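PDB 5WA1: programmed cell death 6-interacting protein from Homo sapiens, which acts as an adaptor in endosomal sorting, membrane repair and cytokinesis, its BRO1 domain, present here, binding the CHMP4 subunits of ESCRT-III. Local coordinates for residues 22-30 against 208-219; 268-279 against 316-325. All blocks are in the same frame, centred on the assembly; numbering follows the deposited sequence.

Contact 1: 22-30 against 208-219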
loop_
_atom_site.group_PDB
_atom_site.type_symbol
_atom_site.label_atom_id
_atom_site.label_comp_id
_atom_site.label_asym_id
_atom_site.label_seq_id
_atom_site.Cartn_x
_atom_site.Cartn_y
_atom_site.Cartn_z
ATOM N N MET A 22 7.775 -14.566 -3.688
ATOM C CA MET A 22 8.978 -14.651 -2.868
ATOM C C MET A 22 8.722 -14.121 -1.453
ATOM O O MET A 22 9.602 -14.182 -0.593
ATOM C CB MET A 22 10.125 -13.887 -3.538
ATOM C CG MET A 22 10.443 -14.368 -4.952
ATOM S SD MET A 22 11.684 -13.364 -5.806
ATOM C CE MET A 22 11.757 -14.164 -7.413
ATOM N N ALA A 23 7.510 -13.599 -1.232
ATOM C CA ALA A 23 7.048 -13.151 0.088
ATOM C C ALA A 23 7.909 -12.015 0.645
ATOM O O ALA A 23 8.187 -11.955 1.846
ATOM C CB ALA A 23 6.981 -14.322 1.076
ATOM N N THR A 24 8.315 -11.092 -0.233
ATOM C CA THR A 24 9.155 -9.960 0.149
ATOM C C THR A 24 8.416 -8.638 -0.010
ATOM O O THR A 24 8.910 -7.715 -0.664
ATOM C CB THR A 24 10.432 -9.939 -0.688
ATOM O OG1 THR A 24 10.088 -9.908 -2.078
ATOM C CG2 THR A 24 11.280 -11.168 -0.413
ATOM N N PHE A 25 7.242 -8.529 0.602
ATOM C CA PHE A 25 6.376 -7.369 0.457
ATOM C C PHE A 25 6.572 -6.392 1.611
ATOM O O PHE A 25 6.852 -6.784 2.744
ATOM C CB PHE A 25 4.908 -7.804 0.381
ATOM C CG PHE A 25 4.525 -8.373 -0.957
ATOM C CD1 PHE A 25 4.692 -9.720 -1.226
ATOM C CD2 PHE A 25 4.021 -7.551 -1.954
ATOM C CE1 PHE A 25 4.354 -10.242 -2.466
ATOM C CE2 PHE A 25 3.680 -8.064 -3.196
ATOM C CZ PHE A 25 3.848 -9.413 -3.451
ATOM N N ILE A 26 6.450 -5.116 1.299
ATOM C CA ILE A 26 6.630 -4.051 2.273
ATOM C C ILE A 26 5.290 -3.773 2.936
ATOM O O ILE A 26 4.260 -3.679 2.255
ATOM C CB ILE A 26 7.182 -2.788 1.600
ATOM C CG1 ILE A 26 8.569 -3.065 1.007
ATOM C CG2 ILE A 26 7.232 -1.614 2.599
ATOM C CD1 ILE A 26 8.992 -2.022 -0.017
ATOM N N SER A 27 5.295 -3.667 4.263
ATOM C CA SER A 27 4.146 -3.204 5.022
ATOM C C SER A 27 4.615 -2.140 6.006
ATOM O O SER A 27 5.813 -1.940 6.222
ATOM C CB SER A 27 3.446 -4.354 5.755
ATOM O OG SER A 27 4.324 -4.980 6.665
ATOM N N VAL A 28 3.654 -1.446 6.604
ATOM C CA VAL A 28 3.916 -0.261 7.412
ATOM C C VAL A 28 3.465 -0.542 8.840
ATOM O O VAL A 28 2.376 -1.084 9.055
ATOM C CB VAL A 28 3.191 0.970 6.837
ATOM C CG1 VAL A 28 3.492 2.215 7.661
ATOM C CG2 VAL A 28 3.588 1.177 5.375
ATOM N N GLN A 29 4.303 -0.177 9.808
ATOM C CA GLN A 29 3.923 -0.296 11.210
ATOM C C GLN A 29 2.895 0.771 11.581
ATOM O O GLN A 29 2.900 1.880 11.041
ATOM C CB GLN A 29 5.154 -0.176 12.111
ATOM C CG GLN A 29 6.154 -1.311 11.934
ATOM C CD GLN A 29 5.590 -2.659 12.361
ATOM O OE1 GLN A 29 5.163 -3.461 11.525
ATOM N NE2 GLN A 29 5.595 -2.917 13.664
ATOM N N LEU A 30 2.002 0.423 12.510
ATOM C CA LEU A 30 0.970 1.348 12.944
ATOM C C LEU A 30 1.552 2.378 13.911
ATOM O O LEU A 30 2.516 2.111 14.632
ATOM C CB LEU A 30 -0.182 0.593 13.618
ATOM C CG LEU A 30 -1.307 -0.008 12.758
ATOM C CD1 LEU A 30 -0.810 -1.081 11.799
ATOM C CD2 LEU A 30 -2.402 -0.566 13.651
ATOM N N LEU A 208 4.736 6.138 0.314
ATOM C CA LEU A 208 4.025 4.938 0.741
ATOM C C LEU A 208 2.863 4.625 -0.193
ATOM O O LEU A 208 2.586 3.455 -0.473
ATOM C CB LEU A 208 3.508 5.108 2.175
ATOM C CG LEU A 208 4.594 5.222 3.250
ATOM C CD1 LEU A 208 3.967 5.565 4.600
ATOM C CD2 LEU A 208 5.371 3.924 3.334
ATOM N N SER A 209 2.151 5.653 -0.657
ATOM C CA SER A 209 1.047 5.408 -1.578
ATOM C C SER A 209 1.539 4.731 -2.851
ATOM O O SER A 209 0.911 3.791 -3.356
ATOM C CB SER A 209 0.351 6.726 -1.912
ATOM O OG SER A 209 -0.678 6.534 -2.862
ATOM N N LEU A 210 2.663 5.194 -3.388
ATOM C CA LEU A 210 3.211 4.578 -4.595
ATOM C C LEU A 210 3.712 3.162 -4.335
ATOM O O LEU A 210 3.543 2.272 -5.184
ATOM C CB LEU A 210 4.320 5.463 -5.148
ATOM C CG LEU A 210 4.995 4.983 -6.426
ATOM C CD1 LEU A 210 3.962 4.618 -7.489
ATOM C CD2 LEU A 210 5.919 6.084 -6.908
ATOM N N ILE A 211 4.331 2.917 -3.178
ATOM C CA ILE A 211 4.787 1.563 -2.861
ATOM C C ILE A 211 3.607 0.590 -2.843
ATOM O O ILE A 211 3.686 -0.525 -3.376
ATOM C CB ILE A 211 5.541 1.552 -1.518
ATOM C CG1 ILE A 211 6.850 2.331 -1.630
ATOM C CG2 ILE A 211 5.773 0.108 -1.048
ATOM C CD1 ILE A 211 7.540 2.574 -0.286
ATOM N N MET A 212 2.499 0.995 -2.214
ATOM C CA MET A 212 1.327 0.126 -2.149
ATOM C C MET A 212 0.708 -0.065 -3.520
ATOM O O MET A 212 0.205 -1.149 -3.838
ATOM C CB MET A 212 0.290 0.716 -1.180
ATOM C CG MET A 212 0.779 0.850 0.256
ATOM S SD MET A 212 1.267 -0.740 0.968
ATOM C CE MET A 212 2.745 -0.301 1.884
ATOM N N LEU A 213 0.719 0.979 -4.345
ATOM C CA LEU A 213 0.218 0.823 -5.702
ATOM C C LEU A 213 1.078 -0.155 -6.498
ATOM O O LEU A 213 0.549 -0.990 -7.240
ATOM C CB LEU A 213 0.152 2.178 -6.399
ATOM C CG LEU A 213 -0.649 2.190 -7.703
ATOM C CD1 LEU A 213 -2.140 2.078 -7.415
ATOM C CD2 LEU A 213 -0.342 3.446 -8.499
ATOM N N ALA A 214 2.410 -0.070 -6.352
ATOM C CA ALA A 214 3.304 -1.025 -7.012
ATOM C C ALA A 214 3.015 -2.448 -6.569
ATOM O O ALA A 214 3.040 -3.380 -7.380
ATOM C CB ALA A 214 4.766 -0.685 -6.708
ATOM N N GLN A 215 2.759 -2.642 -5.274
ATOM C CA GLN A 215 2.543 -3.991 -4.791
ATOM C C GLN A 215 1.195 -4.520 -5.249
ATOM O O GLN A 215 1.072 -5.716 -5.532
ATOM C CB GLN A 215 2.715 -4.030 -3.269
ATOM C CG GLN A 215 4.193 -3.785 -2.948
ATOM C CD GLN A 215 4.597 -3.897 -1.483
ATOM O OE1 GLN A 215 5.742 -4.241 -1.197
ATOM N NE2 GLN A 215 3.688 -3.576 -0.557
ATOM N N ALA A 216 0.197 -3.640 -5.379
ATOM C CA ALA A 216 -1.069 -4.055 -5.977
ATOM C C ALA A 216 -0.865 -4.527 -7.414
ATOM O O ALA A 216 -1.394 -5.571 -7.810
ATOM C CB ALA A 216 -2.079 -2.907 -5.925
ATOM N N GLN A 217 -0.098 -3.770 -8.210
ATOM C CA GLN A 217 0.188 -4.185 -9.587
ATOM C C GLN A 217 0.953 -5.505 -9.617
ATOM O O GLN A 217 0.691 -6.366 -10.468
ATOM C CB GLN A 217 0.964 -3.087 -10.319
ATOM C CG GLN A 217 1.373 -3.421 -11.772
ATOM C CD GLN A 217 0.197 -3.401 -12.754
ATOM O OE1 GLN A 217 -0.859 -2.845 -12.464
ATOM N NE2 GLN A 217 0.388 -4.012 -13.930
ATOM N N GLU A 218 1.883 -5.696 -8.682
ATOM C CA GLU A 218 2.603 -6.963 -8.621
ATOM C C GLU A 218 1.664 -8.129 -8.354
ATOM O O GLU A 218 1.852 -9.227 -8.895
ATOM C CB GLU A 218 3.685 -6.901 -7.541
ATOM C CG GLU A 218 4.486 -8.197 -7.415
ATOM C CD GLU A 218 5.511 -8.137 -6.292
ATOM O OE1 GLU A 218 5.593 -7.089 -5.627
ATOM O OE2 GLU A 218 6.231 -9.131 -6.075
ATOM N N VAL A 219 0.656 -7.921 -7.499
ATOM C CA VAL A 219 -0.307 -8.977 -7.221
ATOM C C VAL A 219 -1.072 -9.342 -8.486
ATOM O O VAL A 219 -1.362 -10.517 -8.733
ATOM C CB VAL A 219 -1.263 -8.552 -6.083
ATOM C CG1 VAL A 219 -2.415 -9.537 -5.967
ATOM C CG2 VAL A 219 -0.513 -8.473 -4.763
HETATM O O HOH W 1 7.940 -5.411 -2.180
#
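The extended N-terminal strap of the BRO1 domain lies along helix 202-226, and Gln215 grips the backbone of Ile26 at both of its polar groups. Gln215 OE1 accepts from Ile26 N at 2.7 Å, on a lone pair in the carbonyl plane, while Gln215 NE2 gives a nearly straight bond (176°) to Ile26 O at 2.9 Å. This two-bond clamp fixes the rotation of the amide, and a water bridges the same OE1 to Thr24 O. Gln215 thus takes up both backbone polar groups of Ile26, as a paired strand residue would in a sheet; the helix beneath belongs to the helical solenoid, of the TPR clan, in the domain's middle. Toward the chain start, the Phe25 ring presents its edge to Gln215, CD2 standing 3.7 Å from CD. Phe25 CE2 also comes to 3.2 Å from Glu218 OE1, whose carboxylate is salt-bridged to Lys269; the lysine makes a cation-pi contact with Phe25 too. Further along, toward the start of segment 208-219, Ile26 CD1 rests 4.0 Å from Ile211 CG2. Val28 CG2, anti to its carbonyl carbon, rests against both Leu208 CD2 and Met212 CE, 3.9 Å from each.

Contact 2: 268-279 against 316-325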
loop_
_atom_site.group_PDB
_atom_site.type_symbol
_atom_site.label_atom_id
_atom_site.label_comp_id
_atom_site.label_asym_id
_atom_site.label_seq_id
_atom_site.Cartn_x
_atom_site.Cartn_y
_atom_site.Cartn_z
ATOM N N ALA A 268 15.376 -3.885 -5.892
ATOM C CA ALA A 268 15.359 -5.266 -6.354
ATOM C C ALA A 268 14.091 -5.566 -7.149
ATOM O O ALA A 268 14.152 -6.151 -8.236
ATOM C CB ALA A 268 15.489 -6.221 -5.169
ATOM N N LYS A 269 12.932 -5.150 -6.626
ATOM C CA LYS A 269 11.667 -5.433 -7.298
ATOM C C LYS A 269 11.559 -4.714 -8.638
ATOM O O LYS A 269 10.965 -5.252 -9.577
ATOM C CB LYS A 269 10.488 -5.047 -6.394
ATOM C CG LYS A 269 10.226 -6.016 -5.246
ATOM C CD LYS A 269 9.203 -7.063 -5.604
ATOM C CE LYS A 269 8.883 -7.956 -4.405
ATOM N NZ LYS A 269 7.779 -7.381 -3.596
ATOM N N HIS A 270 12.112 -3.509 -8.748
ATOM C CA HIS A 270 12.192 -2.829 -10.040
ATOM C C HIS A 270 12.923 -3.698 -11.068
ATOM O O HIS A 270 12.423 -3.928 -12.179
ATOM C CB HIS A 270 12.888 -1.481 -9.847
ATOM C CG HIS A 270 13.182 -0.744 -11.121
ATOM N ND1 HIS A 270 12.194 -0.304 -11.980
ATOM C CD2 HIS A 270 14.357 -0.344 -11.665
ATOM C CE1 HIS A 270 12.748 0.329 -12.999
ATOM N NE2 HIS A 270 14.059 0.316 -12.834
ATOM N N CYS A 271 14.076 -4.245 -10.688
ATOM C CA CYS A 271 14.840 -5.078 -11.616
ATOM C C CYS A 271 14.193 -6.443 -11.825
ATOM O O CYS A 271 14.243 -6.989 -12.937
ATOM C CB CYS A 271 16.275 -5.238 -11.118
ATOM S SG CYS A 271 17.214 -3.702 -11.067
ATOM N N ILE A 272 13.614 -7.037 -10.773
ATOM C CA ILE A 272 12.951 -8.327 -10.935
ATOM C C ILE A 272 11.763 -8.191 -11.870
ATOM O O ILE A 272 11.494 -9.079 -12.686
ATOM C CB ILE A 272 12.524 -8.911 -9.574
ATOM C CG1 ILE A 272 13.743 -9.370 -8.777
ATOM C CG2 ILE A 272 11.534 -10.085 -9.765
ATOM C CD1 ILE A 272 13.455 -9.547 -7.279
ATOM N N MET A 273 11.044 -7.096 -11.770
ATOM C CA MET A 273 9.913 -6.926 -12.627
ATOM C C MET A 273 10.356 -6.698 -14.065
ATOM O O MET A 273 9.757 -7.218 -14.952
ATOM C CB MET A 273 8.976 -5.863 -12.113
ATOM C CG MET A 273 8.211 -6.229 -10.860
ATOM S SD MET A 273 7.351 -7.801 -10.850
ATOM C CE MET A 273 6.006 -7.468 -11.912
ATOM N N GLN A 274 11.389 -5.906 -14.291
ATOM C CA GLN A 274 11.891 -5.748 -15.654
ATOM C C GLN A 274 12.319 -7.090 -16.236
ATOM O O GLN A 274 12.039 -7.381 -17.401
ATOM C CB GLN A 274 13.055 -4.754 -15.696
ATOM C CG GLN A 274 12.640 -3.298 -15.460
ATOM C CD GLN A 274 13.710 -2.302 -15.878
ATOM O OE1 GLN A 274 14.896 -2.627 -15.919
ATOM N NE2 GLN A 274 13.289 -1.087 -16.204
ATOM N N ALA A 275 12.980 -7.925 -15.431
ATOM C CA ALA A 275 13.380 -9.257 -15.879
ATOM C C ALA A 275 12.173 -10.142 -16.183
ATOM O O ALA A 275 12.192 -10.921 -17.146
ATOM C CB ALA A 275 14.275 -9.908 -14.820
ATOM N N ASN A 276 11.117 -10.055 -15.370
ATOM C CA ASN A 276 9.901 -10.802 -15.667
ATOM C C ASN A 276 9.283 -10.348 -16.979
ATOM O O ASN A 276 8.785 -11.172 -17.756
ATOM C CB ASN A 276 8.874 -10.639 -14.543
ATOM C CG ASN A 276 9.171 -11.503 -13.360
ATOM O OD1 ASN A 276 9.294 -11.021 -12.237
ATOM N ND2 ASN A 276 9.249 -12.791 -13.591
ATOM N N ALA A 277 9.290 -9.040 -17.233
ATOM C CA ALA A 277 8.764 -8.535 -18.496
ATOM C C ALA A 277 9.563 -9.091 -19.677
ATOM O O ALA A 277 8.990 -9.541 -20.676
ATOM C CB ALA A 277 8.805 -7.006 -18.496
ATOM N N GLU A 278 10.893 -9.053 -19.581
ATOM C CA GLU A 278 11.731 -9.557 -20.680
ATOM C C GLU A 278 11.578 -11.063 -20.843
ATOM O O GLU A 278 11.609 -11.583 -21.966
ATOM C CB GLU A 278 13.192 -9.204 -20.429
ATOM C CG GLU A 278 13.534 -7.727 -20.567
ATOM C CD GLU A 278 13.499 -7.229 -22.014
ATOM O OE1 GLU A 278 13.065 -7.983 -22.922
ATOM O OE2 GLU A 278 13.903 -6.066 -22.248
ATOM N N TYR A 279 11.438 -11.785 -19.731
ATOM C CA TYR A 279 11.300 -13.233 -19.805
ATOM C C TYR A 279 10.013 -13.619 -20.519
ATOM O O TYR A 279 10.022 -14.466 -21.417
ATOM C CB TYR A 279 11.351 -13.847 -18.408
ATOM C CG TYR A 279 11.082 -15.331 -18.401
ATOM C CD1 TYR A 279 12.046 -16.228 -18.849
ATOM C CD2 TYR A 279 9.868 -15.835 -17.960
ATOM C CE1 TYR A 279 11.811 -17.585 -18.854
ATOM C CE2 TYR A 279 9.619 -17.196 -17.962
ATOM C CZ TYR A 279 10.594 -18.062 -18.410
ATOM O OH TYR A 279 10.358 -19.408 -18.410
ATOM N N VAL A 316 16.127 -10.607 -1.353
ATOM C CA VAL A 316 15.324 -11.404 -2.276
ATOM C C VAL A 316 16.067 -12.688 -2.620
ATOM O O VAL A 316 17.291 -12.773 -2.516
ATOM C CB VAL A 316 14.981 -10.646 -3.575
ATOM C CG1 VAL A 316 13.869 -9.635 -3.328
ATOM C CG2 VAL A 316 16.223 -9.970 -4.123
ATOM N N ASN A 317 15.298 -13.691 -3.040
ATOM C CA ASN A 317 15.816 -14.992 -3.448
ATOM C C ASN A 317 15.402 -15.221 -4.897
ATOM O O ASN A 317 14.232 -15.507 -5.175
ATOM C CB ASN A 317 15.288 -16.101 -2.536
ATOM C CG ASN A 317 15.637 -17.491 -3.037
ATOM O OD1 ASN A 317 16.640 -17.686 -3.727
ATOM N ND2 ASN A 317 14.807 -18.469 -2.688
ATOM N N VAL A 318 16.354 -15.101 -5.818
ATOM C CA VAL A 318 16.058 -15.191 -7.240
ATOM C C VAL A 318 16.683 -16.439 -7.867
ATOM O O VAL A 318 16.790 -16.519 -9.089
ATOM C CB VAL A 318 16.498 -13.918 -7.983
ATOM C CG1 VAL A 318 15.706 -12.688 -7.498
ATOM C CG2 VAL A 318 17.998 -13.700 -7.817
ATOM N N LYS A 319 17.087 -17.423 -7.058
ATOM C CA LYS A 319 17.845 -18.551 -7.599
ATOM C C LYS A 319 17.023 -19.346 -8.607
ATOM O O LYS A 319 17.517 -19.695 -9.686
ATOM C CB LYS A 319 18.333 -19.473 -6.481
ATOM C CG LYS A 319 18.987 -20.748 -7.014
ATOM C CD LYS A 319 19.302 -21.749 -5.914
ATOM C CE LYS A 319 19.712 -23.094 -6.495
ATOM N NZ LYS A 319 20.878 -22.978 -7.414
ATOM N N ASP A 320 15.766 -19.645 -8.270
ATOM C CA ASP A 320 14.931 -20.449 -9.159
ATOM C C ASP A 320 14.657 -19.725 -10.472
ATOM O O ASP A 320 14.731 -20.326 -11.552
ATOM C CB ASP A 320 13.621 -20.807 -8.453
ATOM C CG ASP A 320 13.810 -21.846 -7.355
ATOM O OD1 ASP A 320 14.972 -22.120 -6.980
ATOM O OD2 ASP A 320 12.796 -22.384 -6.865
ATOM N N PHE A 321 14.332 -18.432 -10.394
ATOM C CA PHE A 321 14.148 -17.623 -11.595
ATOM C C PHE A 321 15.431 -17.561 -12.417
ATOM O O PHE A 321 15.394 -17.643 -13.654
ATOM C CB PHE A 321 13.694 -16.223 -11.189
ATOM C CG PHE A 321 13.193 -15.379 -12.323
ATOM C CD1 PHE A 321 12.665 -15.952 -13.465
ATOM C CD2 PHE A 321 13.250 -13.999 -12.233
ATOM C CE1 PHE A 321 12.203 -15.158 -14.503
ATOM C CE2 PHE A 321 12.787 -13.200 -13.263
ATOM C CZ PHE A 321 12.263 -13.780 -14.402
ATOM N N SER A 322 16.579 -17.427 -11.744
ATOM C CA SER A 322 17.858 -17.354 -12.444
ATOM C C SER A 322 18.133 -18.629 -13.235
ATOM O O SER A 322 18.581 -18.571 -14.388
ATOM C CB SER A 322 18.978 -17.093 -11.442
ATOM O OG SER A 322 20.189 -16.801 -12.105
ATOM N N ASP A 323 17.868 -19.791 -12.627
ATOM C CA ASP A 323 18.066 -21.071 -13.303
ATOM C C ASP A 323 17.112 -21.236 -14.478
ATOM O O ASP A 323 17.490 -21.789 -15.518
ATOM C CB ASP A 323 17.877 -22.215 -12.310
ATOM C CG ASP A 323 18.903 -22.201 -11.199
ATOM O OD1 ASP A 323 19.965 -21.570 -11.378
ATOM O OD2 ASP A 323 18.645 -22.819 -10.143
ATOM N N LYS A 324 15.866 -20.788 -14.323
ATOM C CA LYS A 324 14.903 -20.869 -15.416
ATOM C C LYS A 324 15.375 -20.053 -16.614
ATOM O O LYS A 324 15.333 -20.521 -17.757
ATOM C CB LYS A 324 13.534 -20.394 -14.933
ATOM C CG LYS A 324 12.429 -20.515 -15.964
ATOM C CD LYS A 324 11.057 -20.273 -15.335
ATOM C CE LYS A 324 10.915 -18.860 -14.798
ATOM N NZ LYS A 324 9.607 -18.654 -14.107
ATOM N N ILE A 325 15.846 -18.833 -16.361
ATOM C CA ILE A 325 16.334 -17.966 -17.433
ATOM C C ILE A 325 17.526 -18.602 -18.125
ATOM O O ILE A 325 17.594 -18.671 -19.359
ATOM C CB ILE A 325 16.694 -16.578 -16.871
ATOM C CG1 ILE A 325 15.452 -15.846 -16.384
ATOM C CG2 ILE A 325 17.456 -15.744 -17.917
ATOM C CD1 ILE A 325 15.790 -14.606 -15.541
#
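Phe321 fits as a knob into a hole on helix 262-287 formed by Ile272, Ala275, Asn276 and Tyr279, and this socket is the tightly packed part of the contact. With CG anti to the backbone N (chi1 -168°), the ring is carried across to the facing helix, where CE2 meets Ala275 CB at 3.9 Å. Its edge points at one face of Tyr279 in a T-shaped stack, centroids 5.8 Å apart and planes at 87°. Ile325 of the same helix covers a face of the Phe321 ring, CD1 lying over its centre, and Ile325 CG1 also approaches Tyr279 CD1 at 4.2 Å. Helix parts 268-279 and 319-325 run roughly parallel, their axes 12.0 Å apart at closest approach and inclined by 30°; helix 291-311 between them in sequence returns the chain, and the three are consecutive helices of the BRO1 domain's TPR-like solenoid. Before helix 319-340 begins, aliphatic side chains continue the buried seam: Ile272 CD1 meets Val316 CG1 tip to tip at 4.0 Å and lies 3.9 Å from Val318 CG1, the N-cap residue, while Ala268 CB touches Val316 CG2. The looser, partly exposed margin is at Lys324. Its aliphatic chain crosses the Tyr279 side chain at about a right angle, CD 3.3 Å from OH, and a bend at chi3 brings CE to the hydroxyl end of the ring, near CZ.

From the N terminus, segment 22-30 lies against helix 202-226, so contact 1 closes a long loop of 177 residues that includes the small two-stranded sheet and several helices. Contact 2 opens only afterwards, in series, closing a short loop of 36 residues, mostly helix 291-311. The two neither nest nor cross, yet their centres are only about 18 Å apart and they touch directly. Lys269 joins them, its NZ pairing with Glu218 and probably hydrogen-bonded to Thr24 O, while Thr24 packs on Val316. The N-terminal strap thus spans from the domain's centre to helix 262-287 and the turn leading into helix 319-340; the other three segments lie in the region that interacts with CHMP4 proteins.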